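Local coordinates for protein octenoyl-coa reductase/carboxylase (Streptomyces sp., PDB 4A0S) that reductively carboxylates 2-octenoyl-CoA with NADPH, as a homotetramer, to supply an unusual extender unit for cinnabaramide polyketide biosynthesis, at residues 193-198 against 435-440; 294-299 against 323-328. All blocks are in the same frame, centred on the assembly; numbering follows the deposited sequence.

Contact 1 (193-198 against 435-440); sequences WEEAAV and RLNPLR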
loop_
_atom_site.group_PDB
_atom_site.type_symbol
_atom_site.label_atom_id
_atom_site.label_comp_id
_atom_site.label_asym_id
_atom_site.label_seq_id
_atom_site.Cartn_x
_atom_site.Cartn_y
_atom_site.Cartn_z
ATOM N N TRP A 193 -11.233 21.323 28.835
ATOM C CA TRP A 193 -11.707 21.842 27.560
ATOM C C TRP A 193 -10.570 22.333 26.694
ATOM O O TRP A 193 -10.447 21.943 25.519
ATOM C CB TRP A 193 -12.701 22.967 27.777
ATOM C CG TRP A 193 -13.910 22.537 28.458
ATOM C CD1 TRP A 193 -14.304 22.890 29.715
ATOM C CD2 TRP A 193 -14.911 21.638 27.958
ATOM N NE1 TRP A 193 -15.489 22.290 30.020
ATOM C CE2 TRP A 193 -15.888 21.512 28.962
ATOM C CE3 TRP A 193 -15.084 20.936 26.750
ATOM C CZ2 TRP A 193 -17.034 20.720 28.798
ATOM C CZ3 TRP A 193 -16.216 20.151 26.587
ATOM C CH2 TRP A 193 -17.167 20.035 27.610
ATOM N N GLU A 194 -9.730 23.182 27.282
ATOM C CA GLU A 194 -8.634 23.782 26.555
ATOM C C GLU A 194 -7.619 22.714 26.111
ATOM O O GLU A 194 -7.069 22.779 25.008
ATOM C CB GLU A 194 -7.980 24.906 27.372
ATOM C CG GLU A 194 -7.452 24.464 28.733
ATOM C CD GLU A 194 -8.500 24.499 29.841
ATOM O OE1 GLU A 194 -9.723 24.423 29.570
ATOM O OE2 GLU A 194 -8.071 24.598 31.009
ATOM N N GLU A 195 -7.399 21.707 26.945
ATOM C CA GLU A 195 -6.497 20.610 26.576
ATOM C C GLU A 195 -7.030 19.817 25.382
ATOM O O GLU A 195 -6.286 19.476 24.454
ATOM C CB GLU A 195 -6.349 19.655 27.742
ATOM C CG GLU A 195 -5.406 20.120 28.827
ATOM C CD GLU A 195 -5.630 19.359 30.116
ATOM O OE1 GLU A 195 -6.407 18.394 30.105
ATOM O OE2 GLU A 195 -5.017 19.725 31.140
ATOM N N ALA A 196 -8.321 19.512 25.438
ATOM C CA ALA A 196 -9.020 18.790 24.375
ATOM C C ALA A 196 -9.016 19.598 23.062
ATOM O O ALA A 196 -8.787 19.044 21.986
ATOM C CB ALA A 196 -10.435 18.482 24.808
ATOM N N ALA A 197 -9.216 20.910 23.181
ATOM C CA ALA A 197 -9.325 21.833 22.048
ATOM C C ALA A 197 -8.047 22.002 21.234
ATOM O O ALA A 197 -8.117 22.279 20.035
ATOM C CB ALA A 197 -9.781 23.197 22.537
ATOM N N VAL A 198 -6.887 21.843 21.876
ATOM C CA VAL A 198 -5.621 22.174 21.212
ATOM C C VAL A 198 -5.184 21.165 20.149
ATOM O O VAL A 198 -4.378 21.470 19.289
ATOM C CB VAL A 198 -4.459 22.438 22.219
ATOM C CG1 VAL A 198 -4.704 23.703 23.011
ATOM C CG2 VAL A 198 -4.221 21.236 23.136
ATOM N N ARG A 435 1.935 14.907 33.053
ATOM C CA ARG A 435 2.119 14.134 31.836
ATOM C C ARG A 435 1.236 14.715 30.733
ATOM O O ARG A 435 1.627 14.747 29.568
ATOM C CB ARG A 435 1.817 12.647 32.051
ATOM C CG ARG A 435 1.399 11.903 30.742
ATOM C CD ARG A 435 2.027 10.532 30.569
ATOM N NE ARG A 435 1.723 9.946 29.252
ATOM C CZ ARG A 435 2.301 10.302 28.101
ATOM N NH1 ARG A 435 3.215 11.272 28.061
ATOM N NH2 ARG A 435 1.959 9.692 26.973
ATOM N N LEU A 436 0.046 15.168 31.110
ATOM C CA LEU A 436 -0.900 15.716 30.158
ATOM C C LEU A 436 -0.525 17.111 29.690
ATOM O O LEU A 436 -1.027 17.570 28.679
ATOM C CB LEU A 436 -2.309 15.730 30.740
ATOM C CG LEU A 436 -2.901 14.347 30.978
ATOM C CD1 LEU A 436 -4.187 14.473 31.740
ATOM C CD2 LEU A 436 -3.113 13.605 29.643
ATOM N N ASN A 437 0.358 17.787 30.412
ATOM C CA ASN A 437 0.739 19.142 30.024
ATOM C C ASN A 437 2.229 19.318 30.037
ATOM O O ASN A 437 2.729 20.132 30.811
ATOM C CB ASN A 437 0.108 20.167 30.963
ATOM C CG ASN A 437 -1.383 20.248 30.802
ATOM O OD1 ASN A 437 -1.881 20.991 29.961
ATOM N ND2 ASN A 437 -2.105 19.494 31.612
ATOM N N PRO A 438 2.949 18.572 29.167
ATOM C CA PRO A 438 4.400 18.656 29.110
ATOM C C PRO A 438 4.870 20.072 28.819
ATOM O O PRO A 438 5.937 20.484 29.278
ATOM C CB PRO A 438 4.759 17.735 27.945
ATOM C CG PRO A 438 3.504 17.606 27.146
ATOM C CD PRO A 438 2.424 17.630 28.163
ATOM N N LEU A 439 4.059 20.817 28.075
ATOM C CA LEU A 439 4.444 22.157 27.653
ATOM C C LEU A 439 3.920 23.277 28.538
ATOM O O LEU A 439 4.070 24.447 28.191
ATOM C CB LEU A 439 4.027 22.392 26.201
ATOM C CG LEU A 439 4.654 21.442 25.175
ATOM C CD1 LEU A 439 4.196 21.831 23.792
ATOM C CD2 LEU A 439 6.201 21.416 25.254
ATOM N N ARG A 440 3.350 22.936 29.690
ATOM C CA ARG A 440 2.753 23.953 30.544
ATOM C C ARG A 440 3.780 25.048 30.836
ATOM O O ARG A 440 4.917 24.756 31.218
ATOM C CB ARG A 440 2.272 23.354 31.863
ATOM C CG ARG A 440 1.486 24.335 32.700
ATOM C CD ARG A 440 1.556 24.018 34.193
ATOM N NE ARG A 440 1.307 22.604 34.502
ATOM C CZ ARG A 440 0.173 21.945 34.256
ATOM N NH1 ARG A 440 -0.850 22.545 33.658
ATOM N NH2 ARG A 440 0.070 20.667 34.600
HETATM O O HOH W 1 -3.891 22.224 31.956
#

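Contact 2 (294-299 against 323-328); sequences KLAKLV and VIVARR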
loop_
_atom_site.group_PDB
_atom_site.type_symbol
_atom_site.label_atom_id
_atom_site.label_comp_id
_atom_site.label_asym_id
_atom_site.label_seq_id
_atom_site.Cartn_x
_atom_site.Cartn_y
_atom_site.Cartn_z
ATOM N N LYS A 294 25.260 18.268 5.675
ATOM C CA LYS A 294 25.544 18.475 7.097
ATOM C C LYS A 294 24.391 17.968 7.952
ATOM O O LYS A 294 24.601 17.313 8.969
ATOM C CB LYS A 294 25.787 19.952 7.427
ATOM C CG LYS A 294 27.078 20.546 6.877
ATOM C CD LYS A 294 27.539 21.724 7.752
ATOM C CE LYS A 294 27.762 23.008 6.943
ATOM N NZ LYS A 294 26.469 23.675 6.567
ATOM N N LEU A 295 23.176 18.285 7.522
ATOM C CA LEU A 295 21.975 17.904 8.238
ATOM C C LEU A 295 21.848 16.389 8.297
ATOM O O LEU A 295 21.639 15.825 9.361
ATOM C CB LEU A 295 20.751 18.536 7.583
ATOM C CG LEU A 295 19.398 18.204 8.205
ATOM C CD1 LEU A 295 19.361 18.544 9.682
ATOM C CD2 LEU A 295 18.326 18.936 7.455
ATOM N N ALA A 296 22.002 15.745 7.149
ATOM C CA ALA A 296 22.033 14.285 7.074
ATOM C C ALA A 296 23.105 13.706 7.988
ATOM O O ALA A 296 22.818 12.813 8.786
ATOM C CB ALA A 296 22.249 13.823 5.640
ATOM N N LYS A 297 24.328 14.223 7.883
ATOM C CA LYS A 297 25.400 13.793 8.771
ATOM C C LYS A 297 24.967 13.920 10.226
ATOM O O LYS A 297 25.140 12.985 11.000
ATOM C CB LYS A 297 26.708 14.558 8.510
ATOM C CG LYS A 297 27.477 14.906 9.790
ATOM C CD LYS A 297 28.974 15.113 9.581
ATOM C CE LYS A 297 29.766 13.859 9.942
ATOM N NZ LYS A 297 29.419 13.283 11.290
ATOM N N LEU A 298 24.392 15.065 10.592
ATOM C CA LEU A 298 23.919 15.263 11.958
ATOM C C LEU A 298 22.866 14.249 12.371
ATOM O O LEU A 298 22.924 13.715 13.485
ATOM C CB LEU A 298 23.336 16.654 12.159
ATOM C CG LEU A 298 24.206 17.799 12.651
ATOM C CD1 LEU A 298 23.292 18.986 12.905
ATOM C CD2 LEU A 298 24.993 17.414 13.918
ATOM N N VAL A 299 21.887 13.996 11.501
ATOM C CA VAL A 299 20.863 13.017 11.854
ATOM C C VAL A 299 21.528 11.644 12.041
ATOM O O VAL A 299 21.227 10.945 13.001
ATOM C CB VAL A 299 19.688 12.970 10.852
ATOM C CG1 VAL A 299 18.610 12.029 11.350
ATOM C CG2 VAL A 299 19.086 14.362 10.650
ATOM N N VAL A 323 14.361 17.244 1.117
ATOM C CA VAL A 323 14.576 16.330 -0.000
ATOM C C VAL A 323 15.963 15.690 0.054
ATOM O O VAL A 323 16.120 14.495 -0.192
ATOM C CB VAL A 323 14.358 17.026 -1.372
ATOM C CG1 VAL A 323 14.778 16.118 -2.492
ATOM C CG2 VAL A 323 12.907 17.363 -1.544
ATOM N N ILE A 324 16.965 16.477 0.400
ATOM C CA ILE A 324 18.331 15.960 0.403
ATOM C C ILE A 324 18.556 14.989 1.555
ATOM O O ILE A 324 19.142 13.915 1.377
ATOM C CB ILE A 324 19.360 17.105 0.450
ATOM C CG1 ILE A 324 19.312 17.873 -0.878
ATOM C CG2 ILE A 324 20.776 16.542 0.706
ATOM C CD1 ILE A 324 19.935 19.231 -0.814
ATOM N N VAL A 325 18.048 15.368 2.723
ATOM C CA VAL A 325 18.334 14.661 3.966
ATOM C C VAL A 325 17.648 13.300 4.086
ATOM O O VAL A 325 18.187 12.394 4.698
ATOM C CB VAL A 325 18.015 15.553 5.173
ATOM C CG1 VAL A 325 16.512 15.580 5.462
ATOM C CG2 VAL A 325 18.795 15.130 6.362
ATOM N N ALA A 326 16.472 13.156 3.491
ATOM C CA ALA A 326 15.743 11.906 3.601
ATOM C C ALA A 326 16.571 10.757 3.038
ATOM O O ALA A 326 17.235 10.915 2.030
ATOM C CB ALA A 326 14.405 12.016 2.908
ATOM N N ARG A 327 16.564 9.613 3.720
ATOM C CA ARG A 327 17.223 8.415 3.199
ATOM C C ARG A 327 16.754 8.083 1.791
ATOM O O ARG A 327 15.715 8.564 1.343
ATOM C CB ARG A 327 16.945 7.209 4.092
ATOM C CG ARG A 327 15.511 6.667 3.990
ATOM C CD ARG A 327 15.506 5.247 4.486
ATOM N NE ARG A 327 14.170 4.737 4.758
ATOM C CZ ARG A 327 13.384 4.130 3.874
ATOM N NH1 ARG A 327 13.747 3.975 2.604
ATOM N NH2 ARG A 327 12.206 3.681 4.272
ATOM N N ARG A 328 17.542 7.257 1.099
ATOM C CA ARG A 328 17.105 6.608 -0.118
ATOM C C ARG A 328 15.785 5.959 0.172
ATOM O O ARG A 328 15.660 5.213 1.153
ATOM C CB ARG A 328 18.050 5.478 -0.481
ATOM C CG ARG A 328 19.096 5.809 -1.454
ATOM C CD ARG A 328 19.880 4.546 -1.801
ATOM N NE ARG A 328 19.343 3.805 -2.947
ATOM C CZ ARG A 328 19.536 4.140 -4.223
ATOM N NH1 ARG A 328 20.223 5.243 -4.527
ATOM N NH2 ARG A 328 19.038 3.382 -5.192
#

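Contact 1 (193-198 against 435-440)
Glu195 and Asn437 meet at about a right angle, carboxylate against carboxamide, and this single polar meeting carries the contact. Asn437 ND2 donates to Glu195 OE2 over 3.0 Å in a nearly straight bond of 170°. The acceptor lies in the amide plane, whereas the donor reaches OE2 from well above the carboxylate plane, and the two flat groups are 51° apart. Glu195 gets there by leaving the helix with CG beside its backbone N (chi1 -79°) and then running out extended. OE2 is gripped several times over: it also takes a salt bridge from Arg428, and a water 2.9 Å from OE2 can donate to it; the same water accepts weakly from Arg440 NH1. Asn437 is pinned too, since ND2 donates to Glu433 O and CB lies against one face of the Arg440 guanidinium. Replacing Glu195 by an alanine would probably leave the Arg428 guanidinium without its carboxylate mate and Asn437 ND2 without its acceptor in the helix. While OE2 reaches the type I beta turn that Asn437 opens, OE1 of Glu195, three places into its helix, accepts from Thr192 N and fixes the carboxylate's rotation, as in the glutamate half of a capping box.

Contact 2 (294-299 against 323-328)
In Val325 the first torsion (chi1 79°) sets CG2 anti to the backbone N, and in Leu295 CG takes the same anti relation (chi1 179°); together these torsions aim Val325 CG2 at Leu295 CG between two helices. Val325 CG2 makes all the closest contacts. It lies 3.6 Å from Leu295 CG, with Leu295 CD2 a little farther off at 4.0 Å, and the two side chains cross obliquely. The same methyl presses on the helix backbone itself, 3.4 Å from Ala296 N, while Ala296 CB flanks it at 3.8 Å. Val299, one turn on, adds a looser touch through CG2, 4.4 Å from Val325 CG2. The small Ala296 side chain is consistent with the close approach of the backbones, its CA being 4.8 Å from Val325 CA. The packing is thus purely apolar, one valine methyl meeting three residues along one side of helix 285-303. Val325 ends helix 316-325; the chain then leaves helical geometry at Ala326, and Arg327, salt-bridged to Asp308, donates from NH1 to Arg328 O. Beneath the pair lies the parallel sheet of the Rossmann-type nucleotide-binding domain: Leu295, Val299 and Val325 all rest on Leu225 of strand 223-226, and Leu295 and Val299 also touch Ile270 of strand 269-271.

From the N terminus, the chain passes two short helices, then strands of the antiparallel and mixed sheets, and reaches helix 193-197, the first side of contact 1. It then builds the parallel sheet of the nucleotide-binding domain, where helix 285-303 is followed by strand 309-312 and helix 316-325; contact 2 closes this short loop, with 23 residues between its segments. After strands 384-389 and 408-412 the C-terminal residues 435-440 return to helix 193-197, closing contact 1 over 236 residues. Contact 2 is nested inside contact 1. Their centres are about 32 Å apart and they do not touch: one joins two helices on the Rossmann-type sheet, the other ties the C-terminal region to the mixed-sheet part.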